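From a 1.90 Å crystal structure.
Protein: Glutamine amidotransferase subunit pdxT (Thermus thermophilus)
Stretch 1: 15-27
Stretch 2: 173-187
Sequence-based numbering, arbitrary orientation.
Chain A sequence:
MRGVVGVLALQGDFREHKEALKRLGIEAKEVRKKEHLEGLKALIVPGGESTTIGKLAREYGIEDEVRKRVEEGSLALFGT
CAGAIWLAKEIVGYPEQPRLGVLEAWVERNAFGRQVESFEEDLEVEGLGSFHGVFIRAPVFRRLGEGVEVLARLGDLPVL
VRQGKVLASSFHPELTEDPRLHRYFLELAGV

Stretch 1, residues 15-27: REHKEALKRLGIE
Stretch 2 (173-187) PELTEDPRLHRYFLE

This is a near-perpendicular packing of two helical segments, distant in sequence, in which a buried histidine pair and a leucine cluster are joined by a salt bridge and a weak arginine-to-carbonyl bond; 766 Å² is buried, both sides summed. The helix that includes residues 15-22 and the helix 180-187 run at 82° between their N-to-C directions (signed crossing angle -82°), with axes 9.9 Å apart at closest approach. Register is set by CA-CA distances of 5.3 Å for His17 to Glu174, 7.1 Å for Leu21 to His182 and 7.0 Å for Leu24 to Arg183.

Both backbones change conformation within the contact. In the first, phi/psi values stay helical through Lys22 (-63/-33), Lys22 to Gly25 form a type I turn, and Gly25 takes positive phi (76/17) before Ile26 extends (-102/137). In the second, Pro173 and Glu174 form a 3-10 segment, Thr176 is extended (-130/170), and Asp178 (-85/113) precedes the helix. Asp178 OD1 caps it by accepting from Arg180 N at 3.0 Å, while Asp178 OD2 receives Arg180 NH2 at 2.8 Å in a salt bridge.

His17 (chi1 -84°, chi2 -70°) and His182 (chi1 -79°, chi2 74°) meet rim to rim, their centroids 5.1 Å apart and their planes at 52°. That arrangement brings His17 ND1 within 3.0 Å of His182 NE2, a hydrogen bond with an angle of 149° in which either nitrogen could donate. Each ring also has an aliphatic group over a face: Glu174 CB lies 3.7 Å from the His17 centroid, 16° off the normal, and Ala20 CB lies 4.0 Å from the His182 centroid, 21° off. Glu174 adopts chi1 p and chi2 m; its OE1 is 3.4 Å from His17 NE2, but the poor angle rules out a hydrogen bond. Beside this group, water 1 donates to Glu16 O at 2.7 Å and to Glu174 O at 2.8 Å, bridging the two backbones.

The apolar cluster uses three leucines with the same m,t rotamer. Leu24 CD1 approaches Leu186 CD1 to 3.5 Å, and Leu24 CD2 reaches Pro179 CB at 3.8 Å, so the two methyls of Leu24 engage different partners. Leu186 CD1 also lies 4.4 Å from Leu21 CD2 and 4.0 Å from Ile26 CG1; Ile26 has both chi angles in m.

Two arginines extend the contact. Arg23 (chi1 m, chi2 t, chi3 t, chi4 74°) places NH2 2.9 Å from Glu177 OE1, a salt bridge whose N-H...acceptor angle is 131°, while its CB packs 4.0 Å from Pro179 CB. Arg183 (chi1 t, chi2 p, chi3 p) curls back so that its guanidinium has Leu24 CB over one face, and NH2 makes a weak hydrogen bond to Leu24 O at 3.3 Å and 120°. Water 2 supplements it, accepting from Arg183 NH1 at 3.0 Å and donating to Leu24 O at 3.3 Å.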

ATOM      1  N   ARG A  15      -7.439   7.429   8.123  1.00 15.46           N
ATOM      2  CA  ARG A  15      -7.262   8.016   9.451  1.00 15.12           C
ATOM      3  C   ARG A  15      -6.096   7.362  10.192  1.00 15.20           C
ATOM      4  O   ARG A  15      -5.221   8.050  10.717  1.00 14.20           O
ATOM      5  CB  ARG A  15      -8.551   7.851  10.268  1.00 17.88           C
ATOM      6  CG  ARG A  15      -8.467   8.312  11.721  1.00 21.33           C
ATOM      7  CD  ARG A  15      -9.792   8.033  12.437  1.00 23.18           C
ATOM      8  NE  ARG A  15     -10.102   6.604  12.456  1.00 26.49           N
ATOM      9  CZ  ARG A  15     -11.320   6.094  12.621  1.00 27.96           C
ATOM     10  NH1 ARG A  15     -12.366   6.893  12.784  1.00 28.84           N
ATOM     11  NH2 ARG A  15     -11.496   4.778  12.615  1.00 28.55           N
ATOM     12  N   GLU A  16      -6.082   6.033  10.226  1.00 14.52           N
ATOM     13  CA  GLU A  16      -5.027   5.299  10.918  1.00 14.38           C
ATOM     14  C   GLU A  16      -3.623   5.602  10.389  1.00 13.38           C
ATOM     15  O   GLU A  16      -2.659   5.622  11.158  1.00 12.83           O
ATOM     16  CB  GLU A  16      -5.288   3.791  10.840  1.00 16.06           C
ATOM     17  CG  GLU A  16      -6.385   3.268  11.766  1.00 20.38           C
ATOM     18  CD  GLU A  16      -7.778   3.757  11.405  1.00 24.10           C
ATOM     19  OE1 GLU A  16      -8.000   4.171  10.244  1.00 25.14           O
ATOM     20  OE2 GLU A  16      -8.661   3.712  12.288  1.00 26.74           O
ATOM     21  N   HIS A  17      -3.496   5.820   9.081  1.00 11.78           N
ATOM     22  CA  HIS A  17      -2.186   6.137   8.509  1.00 11.63           C
ATOM     23  C   HIS A  17      -1.752   7.553   8.889  1.00 13.66           C
ATOM     24  O   HIS A  17      -0.569   7.802   9.136  1.00 12.90           O
ATOM     25  CB  HIS A  17      -2.205   5.982   6.981  1.00 10.04           C
ATOM     26  CG  HIS A  17      -1.978   4.574   6.513  1.00  9.69           C
ATOM     27  ND1 HIS A  17      -0.756   3.941   6.618  1.00 11.73           N
ATOM     28  CD2 HIS A  17      -2.812   3.682   5.925  1.00  9.99           C
ATOM     29  CE1 HIS A  17      -0.846   2.723   6.113  1.00 11.10           C
ATOM     30  NE2 HIS A  17      -2.084   2.541   5.685  1.00  7.65           N
ATOM     31  N   LYS A  18      -2.705   8.480   8.934  1.00 14.76           N
ATOM     32  CA  LYS A  18      -2.386   9.853   9.316  1.00 16.51           C
ATOM     33  C   LYS A  18      -1.859   9.852  10.750  1.00 17.27           C
ATOM     34  O   LYS A  18      -0.894  10.541  11.066  1.00 17.78           O
ATOM     35  CB  LYS A  18      -3.629  10.741   9.232  1.00 19.14           C
ATOM     36  CG  LYS A  18      -4.216  10.872   7.838  1.00 23.53           C
ATOM     37  CD  LYS A  18      -5.407  11.830   7.821  1.00 28.37           C
ATOM     38  CE  LYS A  18      -4.974  13.289   7.990  1.00 31.27           C
ATOM     39  NZ  LYS A  18      -4.302  13.569   9.291  1.00 34.71           N
ATOM     40  N   GLU A  19      -2.505   9.072  11.611  1.00 18.42           N
ATOM     41  CA  GLU A  19      -2.100   8.970  13.008  1.00 19.82           C
ATOM     42  C   GLU A  19      -0.717   8.348  13.117  1.00 19.36           C
ATOM     43  O   GLU A  19       0.119   8.802  13.898  1.00 18.04           O
ATOM     44  CB  GLU A  19      -3.105   8.126  13.790  1.00 22.98           C
ATOM     45  CG  GLU A  19      -4.479   8.752  13.906  1.00 27.83           C
ATOM     46  CD  GLU A  19      -5.488   7.816  14.539  1.00 31.82           C
ATOM     47  OE1 GLU A  19      -6.652   8.234  14.727  1.00 34.13           O
ATOM     48  OE2 GLU A  19      -5.119   6.661  14.846  1.00 34.77           O
ATOM     49  N   ALA A  20      -0.474   7.305  12.329  1.00 17.72           N
ATOM     50  CA  ALA A  20       0.819   6.638  12.345  1.00 17.74           C
ATOM     51  C   ALA A  20       1.909   7.598  11.878  1.00 18.04           C
ATOM     52  O   ALA A  20       3.018   7.600  12.415  1.00 19.37           O
ATOM     53  CB  ALA A  20       0.787   5.400  11.449  1.00 16.46           C
ATOM     54  N   LEU A  21       1.589   8.418  10.882  1.00 17.97           N
ATOM     55  CA  LEU A  21       2.548   9.379  10.345  1.00 17.45           C
ATOM     56  C   LEU A  21       2.899  10.489  11.332  1.00 19.15           C
ATOM     57  O   LEU A  21       3.964  11.099  11.232  1.00 19.42           O
ATOM     58  CB  LEU A  21       2.021   9.978   9.035  1.00 15.45           C
ATOM     59  CG  LEU A  21       2.071   9.024   7.833  1.00 14.24           C
ATOM     60  CD1 LEU A  21       1.321   9.618   6.645  1.00 12.69           C
ATOM     61  CD2 LEU A  21       3.527   8.759   7.466  1.00 13.53           C
ATOM     62  N   LYS A  22       2.013  10.757  12.285  1.00 19.88           N
ATOM     63  CA  LYS A  22       2.288  11.792  13.276  1.00 21.96           C
ATOM     64  C   LYS A  22       3.519  11.417  14.098  1.00 20.70           C
ATOM     65  O   LYS A  22       4.286  12.286  14.510  1.00 22.23           O
ATOM     66  CB  LYS A  22       1.089  11.985  14.208  1.00 25.02           C
ATOM     67  CG  LYS A  22      -0.146  12.558  13.532  1.00 30.02           C
ATOM     68  CD  LYS A  22      -1.280  12.789  14.530  1.00 35.27           C
ATOM     69  CE  LYS A  22      -1.750  11.485  15.162  1.00 37.89           C
ATOM     70  NZ  LYS A  22      -2.915  11.676  16.074  1.00 39.42           N
ATOM     71  N   ARG A  23       3.712  10.121  14.325  1.00 18.82           N
ATOM     72  CA  ARG A  23       4.854   9.651  15.101  1.00 18.52           C
ATOM     73  C   ARG A  23       6.172   9.927  14.388  1.00 17.21           C
ATOM     74  O   ARG A  23       7.245   9.812  14.979  1.00 16.78           O
ATOM     75  CB  ARG A  23       4.725   8.154  15.401  1.00 19.41           C
ATOM     76  CG  ARG A  23       3.505   7.812  16.243  1.00 21.76           C
ATOM     77  CD  ARG A  23       3.650   6.464  16.936  1.00 24.55           C
ATOM     78  NE  ARG A  23       2.457   6.142  17.716  1.00 27.01           N
ATOM     79  CZ  ARG A  23       1.294   5.766  17.187  1.00 28.91           C
ATOM     80  NH1 ARG A  23       1.164   5.654  15.872  1.00 27.77           N
ATOM     81  NH2 ARG A  23       0.254   5.521  17.974  1.00 30.46           N
ATOM     82  N   LEU A  24       6.084  10.283  13.111  1.00 15.01           N
ATOM     83  CA  LEU A  24       7.269  10.601  12.331  1.00 15.87           C
ATOM     84  C   LEU A  24       7.365  12.122  12.186  1.00 15.92           C
ATOM     85  O   LEU A  24       8.194  12.634  11.435  1.00 17.17           O
ATOM     86  CB  LEU A  24       7.196   9.944  10.947  1.00 14.86           C
ATOM     87  CG  LEU A  24       7.189   8.410  10.911  1.00 16.24           C
ATOM     88  CD1 LEU A  24       7.248   7.942   9.464  1.00 15.48           C
ATOM     89  CD2 LEU A  24       8.380   7.858  11.681  1.00 16.51           C
ATOM     90  N   GLY A  25       6.504  12.828  12.913  1.00 16.84           N
ATOM     91  CA  GLY A  25       6.491  14.280  12.863  1.00 17.76           C
ATOM     92  C   GLY A  25       5.846  14.815  11.596  1.00 18.93           C
ATOM     93  O   GLY A  25       6.015  15.986  11.252  1.00 16.99           O
ATOM     94  N   ILE A  26       5.091  13.958  10.915  1.00 17.65           N
ATOM     95  CA  ILE A  26       4.429  14.322   9.662  1.00 17.56           C
ATOM     96  C   ILE A  26       2.939  14.620   9.821  1.00 18.78           C
ATOM     97  O   ILE A  26       2.229  13.923  10.541  1.00 17.52           O
ATOM     98  CB  ILE A  26       4.572  13.179   8.615  1.00 18.39           C
ATOM     99  CG1 ILE A  26       6.046  12.978   8.241  1.00 17.84           C
ATOM    100  CG2 ILE A  26       3.736  13.484   7.376  1.00 18.58           C
ATOM    101  CD1 ILE A  26       6.626  14.085   7.397  1.00 19.50           C
ATOM    102  N   GLU A  27       2.481  15.679   9.159  1.00 20.15           N
ATOM    103  CA  GLU A  27       1.068  16.031   9.161  1.00 21.64           C
ATOM    104  C   GLU A  27       0.622  15.662   7.753  1.00 20.13           C
ATOM    105  O   GLU A  27       0.820  16.419   6.805  1.00 19.23           O
ATOM    106  CB  GLU A  27       0.864  17.525   9.423  1.00 25.67           C
ATOM    107  CG  GLU A  27       0.905  17.887  10.899  1.00 32.06           C
ATOM    108  CD  GLU A  27      -0.147  17.142  11.709  1.00 36.54           C
ATOM    109  OE1 GLU A  27      -1.347  17.257  11.375  1.00 40.09           O
ATOM    110  OE2 GLU A  27       0.225  16.444  12.679  1.00 39.51           O
ATOM    111  N   PRO A 173       0.457  -1.993   8.857  1.00 10.97           N
ATOM    112  CA  PRO A 173       1.436  -1.439   9.797  1.00 12.10           C
ATOM    113  C   PRO A 173       0.837  -0.290  10.604  1.00 12.47           C
ATOM    114  O   PRO A 173       1.272  -0.014  11.725  1.00 13.56           O
ATOM    115  CB  PRO A 173       2.568  -0.975   8.885  1.00 10.59           C
ATOM    116  CG  PRO A 173       1.846  -0.598   7.622  1.00 11.27           C
ATOM    117  CD  PRO A 173       0.863  -1.742   7.463  1.00 12.28           C
ATOM    118  N   GLU A 174      -0.169   0.369  10.033  1.00 13.44           N
ATOM    119  CA  GLU A 174      -0.825   1.495  10.693  1.00 14.57           C
ATOM    120  C   GLU A 174      -1.717   1.039  11.845  1.00 14.82           C
ATOM    121  O   GLU A 174      -2.246   1.866  12.592  1.00 15.95           O
ATOM    122  CB  GLU A 174      -1.658   2.309   9.691  1.00 13.19           C
ATOM    123  CG  GLU A 174      -3.004   1.685   9.318  1.00 13.69           C
ATOM    124  CD  GLU A 174      -2.901   0.546   8.319  1.00 16.28           C
ATOM    125  OE1 GLU A 174      -1.773   0.090   8.024  1.00 15.63           O
ATOM    126  OE2 GLU A 174      -3.962   0.104   7.824  1.00 17.33           O
ATOM    127  N   LEU A 175      -1.896  -0.270  11.987  1.00 14.15           N
ATOM    128  CA  LEU A 175      -2.716  -0.788  13.075  1.00 14.58           C
ATOM    129  C   LEU A 175      -1.857  -1.169  14.272  1.00 16.02           C
ATOM    130  O   LEU A 175      -2.296  -1.894  15.171  1.00 15.55           O
ATOM    131  CB  LEU A 175      -3.564  -1.975  12.609  1.00 15.99           C
ATOM    132  CG  LEU A 175      -4.714  -1.561  11.683  1.00 17.07           C
ATOM    133  CD1 LEU A 175      -5.595  -2.763  11.377  1.00 16.48           C
ATOM    134  CD2 LEU A 175      -5.538  -0.458  12.352  1.00 18.58           C
ATOM    135  N   THR A 176      -0.626  -0.669  14.265  1.00 14.66           N
ATOM    136  CA  THR A 176       0.321  -0.880  15.354  1.00 16.19           C
ATOM    137  C   THR A 176       0.824   0.525  15.661  1.00 17.71           C
ATOM    138  O   THR A 176       0.541   1.462  14.913  1.00 16.22           O
ATOM    139  CB  THR A 176       1.542  -1.733  14.931  1.00 16.99           C
ATOM    140  OG1 THR A 176       2.406  -0.952  14.093  1.00 14.18           O
ATOM    141  CG2 THR A 176       1.096  -2.978  14.175  1.00 15.31           C
ATOM    142  N   GLU A 177       1.565   0.682  16.751  1.00 18.27           N
ATOM    143  CA  GLU A 177       2.098   1.995  17.086  1.00 21.66           C
ATOM    144  C   GLU A 177       3.556   2.109  16.642  1.00 20.90           C
ATOM    145  O   GLU A 177       4.226   3.100  16.927  1.00 21.54           O
ATOM    146  CB  GLU A 177       1.971   2.253  18.589  1.00 26.57           C
ATOM    147  CG  GLU A 177       0.528   2.297  19.065  1.00 31.92           C
ATOM    148  CD  GLU A 177       0.379   2.998  20.396  1.00 37.20           C
ATOM    149  OE1 GLU A 177       0.792   4.173  20.493  1.00 40.70           O
ATOM    150  OE2 GLU A 177      -0.151   2.379  21.343  1.00 39.72           O
ATOM    151  N   ASP A 178       4.025   1.090  15.928  1.00 19.42           N
ATOM    152  CA  ASP A 178       5.395   1.031  15.418  1.00 18.69           C
ATOM    153  C   ASP A 178       5.446   1.788  14.087  1.00 18.88           C
ATOM    154  O   ASP A 178       4.852   1.355  13.104  1.00 18.77           O
ATOM    155  CB  ASP A 178       5.786  -0.434  15.200  1.00 19.81           C
ATOM    156  CG  ASP A 178       7.257  -0.613  14.879  1.00 19.40           C
ATOM    157  OD1 ASP A 178       7.892   0.349  14.400  1.00 18.55           O
ATOM    158  OD2 ASP A 178       7.774  -1.730  15.092  1.00 20.30           O
ATOM    159  N   PRO A 179       6.168   2.925  14.036  1.00 19.09           N
ATOM    160  CA  PRO A 179       6.261   3.714  12.805  1.00 18.80           C
ATOM    161  C   PRO A 179       7.456   3.394  11.911  1.00 17.11           C
ATOM    162  O   PRO A 179       7.666   4.059  10.900  1.00 18.30           O
ATOM    163  CB  PRO A 179       6.326   5.137  13.338  1.00 18.92           C
ATOM    164  CG  PRO A 179       7.244   4.966  14.511  1.00 19.47           C
ATOM    165  CD  PRO A 179       6.747   3.673  15.172  1.00 20.16           C
ATOM    166  N   ARG A 180       8.229   2.374  12.270  1.00 16.06           N
ATOM    167  CA  ARG A 180       9.413   2.022  11.494  1.00 15.47           C
ATOM    168  C   ARG A 180       9.191   1.639  10.034  1.00 15.14           C
ATOM    169  O   ARG A 180      10.052   1.902   9.194  1.00 13.29           O
ATOM    170  CB  ARG A 180      10.193   0.920  12.205  1.00 17.27           C
ATOM    171  CG  ARG A 180      10.897   1.398  13.471  1.00 17.54           C
ATOM    172  CD  ARG A 180      11.677   0.258  14.082  1.00 19.88           C
ATOM    173  NE  ARG A 180      10.782  -0.845  14.403  1.00 23.21           N
ATOM    174  CZ  ARG A 180      11.124  -2.124  14.347  1.00 24.89           C
ATOM    175  NH1 ARG A 180      12.352  -2.474  13.979  1.00 25.22           N
ATOM    176  NH2 ARG A 180      10.233  -3.055  14.660  1.00 25.13           N
ATOM    177  N   LEU A 181       8.063   1.007   9.720  1.00 12.94           N
ATOM    178  CA  LEU A 181       7.813   0.651   8.330  1.00 13.16           C
ATOM    179  C   LEU A 181       7.433   1.920   7.565  1.00 12.28           C
ATOM    180  O   LEU A 181       7.777   2.073   6.391  1.00 13.20           O
ATOM    181  CB  LEU A 181       6.709  -0.413   8.224  1.00 13.57           C
ATOM    182  CG  LEU A 181       6.464  -0.995   6.824  1.00 16.80           C
ATOM    183  CD1 LEU A 181       7.795  -1.327   6.136  1.00 16.92           C
ATOM    184  CD2 LEU A 181       5.589  -2.250   6.944  1.00 16.80           C
ATOM    185  N   HIS A 182       6.734   2.837   8.229  1.00 12.38           N
ATOM    186  CA  HIS A 182       6.365   4.094   7.584  1.00 11.35           C
ATOM    187  C   HIS A 182       7.625   4.916   7.321  1.00 11.63           C
ATOM    188  O   HIS A 182       7.768   5.530   6.261  1.00 11.38           O
ATOM    189  CB  HIS A 182       5.398   4.901   8.458  1.00 12.13           C
ATOM    190  CG  HIS A 182       3.981   4.421   8.396  1.00 14.03           C
ATOM    191  ND1 HIS A 182       3.556   3.267   9.018  1.00 14.83           N
ATOM    192  CD2 HIS A 182       2.894   4.937   7.775  1.00 14.26           C
ATOM    193  CE1 HIS A 182       2.268   3.093   8.785  1.00 16.60           C
ATOM    194  NE2 HIS A 182       1.842   4.091   8.034  1.00 15.28           N
ATOM    195  N   ARG A 183       8.541   4.930   8.286  1.00 12.48           N
ATOM    196  CA  ARG A 183       9.788   5.678   8.121  1.00 13.75           C
ATOM    197  C   ARG A 183      10.600   5.070   6.976  1.00 14.00           C
ATOM    198  O   ARG A 183      11.202   5.788   6.176  1.00 14.08           O
ATOM    199  CB  ARG A 183      10.605   5.666   9.422  1.00 13.88           C
ATOM    200  CG  ARG A 183      12.000   6.297   9.296  1.00 14.65           C
ATOM    201  CD  ARG A 183      11.931   7.747   8.826  1.00 16.43           C
ATOM    202  NE  ARG A 183      11.479   8.658   9.875  1.00 14.43           N
ATOM    203  CZ  ARG A 183      11.154   9.931   9.669  1.00 14.11           C
ATOM    204  NH1 ARG A 183      11.223  10.446   8.448  1.00 12.05           N
ATOM    205  NH2 ARG A 183      10.783  10.698  10.685  1.00 14.63           N
ATOM    206  N   TYR A 184      10.612   3.740   6.901  1.00 14.33           N
ATOM    207  CA  TYR A 184      11.328   3.038   5.837  1.00 14.10           C
ATOM    208  C   TYR A 184      10.809   3.556   4.493  1.00 14.67           C
ATOM    209  O   TYR A 184      11.584   3.824   3.569  1.00 14.45           O
ATOM    210  CB  TYR A 184      11.077   1.530   5.948  1.00 14.51           C
ATOM    211  CG  TYR A 184      11.628   0.715   4.798  1.00 16.78           C
ATOM    212  CD1 TYR A 184      12.985   0.397   4.725  1.00 18.87           C
ATOM    213  CD2 TYR A 184      10.794   0.278   3.771  1.00 16.99           C
ATOM    214  CE1 TYR A 184      13.497  -0.338   3.651  1.00 22.18           C
ATOM    215  CE2 TYR A 184      11.293  -0.451   2.697  1.00 19.58           C
ATOM    216  CZ  TYR A 184      12.644  -0.757   2.643  1.00 21.57           C
ATOM    217  OH  TYR A 184      13.140  -1.480   1.578  1.00 22.24           O
ATOM    218  N   PHE A 185       9.490   3.696   4.396  1.00 13.24           N
ATOM    219  CA  PHE A 185       8.856   4.191   3.177  1.00 13.72           C
ATOM    220  C   PHE A 185       9.246   5.640   2.880  1.00 14.40           C
ATOM    221  O   PHE A 185       9.591   5.979   1.743  1.00 15.04           O
ATOM    222  CB  PHE A 185       7.327   4.076   3.285  1.00 11.89           C
ATOM    223  CG  PHE A 185       6.587   4.740   2.150  1.00 13.16           C
ATOM    224  CD1 PHE A 185       6.864   4.403   0.827  1.00 12.25           C
ATOM    225  CD2 PHE A 185       5.624   5.712   2.406  1.00  9.84           C
ATOM    226  CE1 PHE A 185       6.194   5.028  -0.228  1.00 11.76           C
ATOM    227  CE2 PHE A 185       4.946   6.344   1.358  1.00 12.68           C
ATOM    228  CZ  PHE A 185       5.233   6.000   0.039  1.00 11.34           C
ATOM    229  N   LEU A 186       9.196   6.497   3.894  1.00 13.85           N
ATOM    230  CA  LEU A 186       9.549   7.898   3.689  1.00 14.74           C
ATOM    231  C   LEU A 186      11.005   8.042   3.256  1.00 15.35           C
ATOM    232  O   LEU A 186      11.337   8.905   2.443  1.00 17.06           O
ATOM    233  CB  LEU A 186       9.302   8.707   4.964  1.00 14.06           C
ATOM    234  CG  LEU A 186       7.850   8.750   5.444  1.00 14.54           C
ATOM    235  CD1 LEU A 186       7.722   9.798   6.544  1.00 16.43           C
ATOM    236  CD2 LEU A 186       6.923   9.086   4.279  1.00 14.90           C
ATOM    237  N   GLU A 187      11.869   7.194   3.800  1.00 16.03           N
ATOM    238  CA  GLU A 187      13.283   7.234   3.449  1.00 18.45           C
ATOM    239  C   GLU A 187      13.477   6.898   1.972  1.00 19.41           C
ATOM    240  O   GLU A 187      14.232   7.570   1.273  1.00 19.61           O
ATOM    241  CB  GLU A 187      14.077   6.254   4.321  1.00 19.89           C
ATOM    242  CG  GLU A 187      14.208   6.680   5.783  1.00 23.96           C
ATOM    243  CD  GLU A 187      15.269   7.751   6.002  1.00 29.03           C
ATOM    244  OE1 GLU A 187      16.472   7.426   5.889  1.00 30.85           O
ATOM    245  OE2 GLU A 187      14.905   8.917   6.284  1.00 27.85           O
TER
HETATM  246  O   HOH W   1      -2.444   4.469  13.550  1.00 35.30           O
HETATM  247  O   HOH W   2       9.807  13.084   8.598  1.00 22.60           O